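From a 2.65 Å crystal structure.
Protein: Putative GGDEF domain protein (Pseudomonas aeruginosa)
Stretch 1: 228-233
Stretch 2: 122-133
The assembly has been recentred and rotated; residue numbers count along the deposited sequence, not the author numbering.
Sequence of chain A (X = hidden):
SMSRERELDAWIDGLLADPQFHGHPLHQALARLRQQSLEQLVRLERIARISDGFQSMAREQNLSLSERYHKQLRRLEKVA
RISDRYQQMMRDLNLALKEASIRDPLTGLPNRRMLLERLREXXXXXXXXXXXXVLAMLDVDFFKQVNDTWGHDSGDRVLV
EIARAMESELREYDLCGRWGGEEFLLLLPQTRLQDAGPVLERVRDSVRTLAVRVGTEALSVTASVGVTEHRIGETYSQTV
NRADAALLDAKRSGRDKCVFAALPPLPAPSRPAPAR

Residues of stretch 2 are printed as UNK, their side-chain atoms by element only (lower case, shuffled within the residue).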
# COMPACT_ATOMS: atom_id res chain seq x y z
N THR A 228 -34.24 4.74 -41.53
CA THR A 228 -35.48 4.69 -40.78
C THR A 228 -35.29 5.23 -39.37
O THR A 228 -34.17 5.40 -38.88
CB THR A 228 -36.06 3.28 -40.62
OG1 THR A 228 -37.43 3.39 -40.22
CG2 THR A 228 -35.32 2.51 -39.53
N GLU A 229 -36.42 5.48 -38.73
CA GLU A 229 -36.48 5.79 -37.31
C GLU A 229 -36.93 4.57 -36.53
O GLU A 229 -37.75 3.77 -36.99
CB GLU A 229 -37.44 6.93 -37.04
CG GLU A 229 -37.25 7.55 -35.69
CD GLU A 229 -38.20 8.69 -35.49
OE1 GLU A 229 -38.28 9.21 -34.35
OE2 GLU A 229 -38.84 9.10 -36.48
N HIS A 230 -36.40 4.43 -35.33
CA HIS A 230 -36.87 3.34 -34.49
C HIS A 230 -38.29 3.61 -34.00
O HIS A 230 -38.55 4.63 -33.35
CB HIS A 230 -35.95 3.14 -33.30
CG HIS A 230 -36.52 2.16 -32.33
ND1 HIS A 230 -36.77 0.85 -32.68
CD2 HIS A 230 -36.97 2.31 -31.06
CE1 HIS A 230 -37.31 0.23 -31.65
NE2 HIS A 230 -37.44 1.09 -30.66
N ARG A 231 -39.20 2.68 -34.30
CA ARG A 231 -40.58 2.75 -33.83
C ARG A 231 -40.70 1.99 -32.51
O ARG A 231 -40.36 0.80 -32.44
CB ARG A 231 -41.52 2.17 -34.88
CG ARG A 231 -41.32 2.83 -36.25
CD ARG A 231 -42.14 2.17 -37.37
NE ARG A 231 -41.82 2.75 -38.67
CZ ARG A 231 -42.35 2.36 -39.83
NH1 ARG A 231 -43.25 1.37 -39.86
NH2 ARG A 231 -41.98 2.96 -40.96
N ILE A 232 -41.17 2.66 -31.45
CA ILE A 232 -41.18 2.05 -30.12
C ILE A 232 -42.18 0.88 -30.08
O ILE A 232 -43.23 0.90 -30.74
CB ILE A 232 -41.49 3.10 -29.04
CG1 ILE A 232 -40.34 4.11 -28.93
CG2 ILE A 232 -41.72 2.45 -27.69
CD1 ILE A 232 -40.62 5.28 -28.00
N GLY A 233 -41.83 -0.15 -29.31
CA GLY A 233 -42.62 -1.36 -29.30
C GLY A 233 -42.21 -2.33 -30.37
O GLY A 233 -43.02 -3.17 -30.80
N UNK A 122 -29.87 0.58 -26.99
CA UNK A 122 -30.65 1.74 -27.40
C UNK A 122 -32.14 1.42 -27.58
O UNK A 122 -32.98 2.29 -27.34
o UNK A 122 -27.91 4.54 -26.79
o UNK A 122 -29.96 4.89 -27.51
c UNK A 122 -30.08 2.35 -28.68
c UNK A 122 -28.89 4.26 -27.52
c UNK A 122 -28.76 3.10 -28.48
N UNK A 123 -32.51 0.23 -27.84
CA UNK A 123 -33.86 -0.11 -27.87
C UNK A 123 -34.36 -0.05 -26.55
O UNK A 123 -35.44 0.25 -26.45
o UNK A 123 -34.51 -1.00 -30.31
n UNK A 123 -35.69 -2.39 -29.63
c UNK A 123 -34.12 -1.49 -28.26
c UNK A 123 -34.81 -1.60 -29.50
N UNK A 124 -33.64 -0.52 -25.54
CA UNK A 124 -34.08 -0.41 -24.15
C UNK A 124 -34.21 1.05 -23.71
O UNK A 124 -35.21 1.44 -23.09
o UNK A 124 -32.24 -4.81 -23.13
c UNK A 124 -33.15 -1.21 -23.24
c UNK A 124 -32.24 -3.59 -22.84
o UNK A 124 -31.29 -3.04 -22.22
c UNK A 124 -33.44 -2.73 -23.26
N UNK A 125 -33.32 1.89 -24.08
CA UNK A 125 -33.40 3.24 -23.72
C UNK A 125 -34.57 3.90 -24.30
O UNK A 125 -35.00 4.84 -23.83
n UNK A 125 -28.29 4.52 -23.25
c UNK A 125 -30.63 5.76 -24.34
n UNK A 125 -29.65 6.35 -23.47
c UNK A 125 -32.16 3.90 -24.20
c UNK A 125 -28.58 5.76 -22.96
n UNK A 125 -27.80 6.41 -22.12
c UNK A 125 -31.81 5.21 -23.61
N UNK A 126 -34.99 3.50 -25.45
CA UNK A 126 -36.14 4.02 -26.11
C UNK A 126 -37.39 3.73 -25.49
O UNK A 126 -38.31 4.39 -25.67
o UNK A 126 -35.24 4.26 -28.20
c UNK A 126 -36.19 3.55 -27.50
N UNK A 127 -37.45 2.56 -24.93
CA UNK A 127 -38.55 2.14 -24.20
C UNK A 127 -38.83 2.92 -22.98
O UNK A 127 -39.85 3.40 -22.88
c UNK A 127 -38.31 -0.15 -24.78
c UNK A 127 -39.45 -1.07 -24.52
o UNK A 127 -40.59 -0.86 -24.97
c UNK A 127 -38.11 0.83 -23.72
n UNK A 127 -39.15 -2.14 -23.76
N UNK A 128 -37.89 3.09 -22.10
CA UNK A 128 -38.07 3.82 -20.91
C UNK A 128 -38.14 5.25 -20.98
O UNK A 128 -39.04 5.80 -20.52
n UNK A 128 -37.13 -0.95 -15.67
n UNK A 128 -36.99 0.79 -17.15
n UNK A 128 -35.13 -0.44 -16.55
c UNK A 128 -37.03 3.43 -19.92
c UNK A 128 -37.25 2.09 -19.26
c UNK A 128 -36.32 1.72 -18.08
c UNK A 128 -36.41 -0.20 -16.47
N UNK A 129 -37.22 5.86 -21.64
CA UNK A 129 -37.20 7.27 -21.76
C UNK A 129 -37.77 7.83 -22.96
O UNK A 129 -37.79 8.99 -23.09
n UNK A 129 -34.14 6.49 -18.61
c UNK A 129 -35.20 7.13 -20.39
c UNK A 129 -35.89 7.83 -21.48
c UNK A 129 -34.28 5.44 -19.38
n UNK A 129 -34.91 5.81 -20.46
c UNK A 129 -34.71 7.56 -19.22
N UNK A 130 -38.21 7.00 -23.86
CA UNK A 130 -38.89 7.48 -25.01
C UNK A 130 -38.17 8.16 -26.12
O UNK A 130 -38.74 8.55 -27.04
N UNK A 131 -36.88 8.13 -26.06
CA UNK A 131 -35.99 8.72 -26.98
C UNK A 131 -35.56 7.69 -28.02
O UNK A 131 -34.95 6.71 -27.65
n UNK A 131 -33.02 8.70 -23.02
c UNK A 131 -33.13 8.58 -24.32
o UNK A 131 -32.17 8.58 -25.04
c UNK A 131 -34.80 9.18 -26.14
c UNK A 131 -34.50 8.37 -24.88
N UNK A 132 -35.86 7.89 -29.28
CA UNK A 132 -35.47 6.99 -30.25
C UNK A 132 -34.25 7.32 -30.97
O UNK A 132 -33.65 8.25 -30.77
c UNK A 132 -36.58 6.65 -31.14
o UNK A 132 -36.82 7.69 -31.96
N UNK A 133 -33.81 6.38 -31.72
CA UNK A 133 -32.63 6.54 -32.55
C UNK A 133 -33.03 6.42 -34.02
O UNK A 133 -34.12 5.95 -34.35
o UNK A 133 -33.48 0.21 -32.73
c UNK A 133 -32.63 3.44 -31.26
c UNK A 133 -31.55 5.51 -32.21
c UNK A 133 -32.04 4.10 -32.34
c UNK A 133 -33.01 1.49 -32.60
c UNK A 133 -31.99 3.43 -33.56
c UNK A 133 -33.11 2.15 -31.38
c UNK A 133 -32.44 2.13 -33.70

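Position 122 has three side-chain carbons, the third carrying two oxygens. Nothing of stretch 1 lies within reach. This is Glu122, inside a helix that begins earlier in the chain.

Position 123 has two carbons, the second bearing one oxygen and one nitrogen. Its oxygen lies over one face of the His230 ring, 3.3 Å from His230 CE1. This is Asn123.

Position 124 again shows three carbons and a terminal pair of oxygens. Its CA-to-CB bond points away from stretch 1. It is Glu124.

Position 125 has three carbons, a nitrogen, then a carbon with two more nitrogens. It is Arg125, out of reach of stretch 1. Its NH2 lies 3.6 Å from Glu122 OE2, a salt bridge of charges only, since no N-H points at the oxygen.

Position 126 has one carbon and one oxygen, and points toward stretch 1. Its CB is 3.8 Å from His230 CD2, and its backbone O is 3.4 Å from Ile232 CD1. It is Ser126.

Position 127 has three carbons, the last with one oxygen and one nitrogen. The oxygen is 4.4 Å from Ile232 CG2, a loose contact. It is Gln127.

Position 128 repeats the pattern of position 125 and touches nothing on stretch 1. It is Arg128.

Position 129 has one carbon and a five-membered ring of three carbons and two nitrogens. It points away from stretch 1. It is His129.

Position 130 has no side-chain atoms. Its phi is positive, and its O lies 3.9 Å from Ile232 CD1. It is Gly130, a residue that positive phi by itself favours, and the first after the helix to leave helical angles.

Position 131 has three carbons ending in one oxygen and one nitrogen, and points away. It is Gln131. Its backbone O accepts a hydrogen bond from Ser126 OG at 2.5 Å.

Position 132 has one carbon and one oxygen. The carbon is 3.6 Å from His230 O, and the oxygen 3.2 Å from Glu229 OE1. It is Ser132.

Position 133 has one carbon and a six-carbon ring bearing an oxygen. His230 CB sits over one ring face. It is Tyr133; its OH donates to Asn123 OD1 at 2.9 Å.

The contact centres on His230. Its N donates a nearly straight hydrogen bond to Tyr133 O, at 2.9 Å, tying the backbones together. The two rings are nearly parallel but slid apart, so the CB of His230, rather than its ring, covers the tyrosine face. Ile232 extends the contact by packing against Ser126, Gln127 and Gly130.

Stretch 2 122-133: ENERSQRHGQSY
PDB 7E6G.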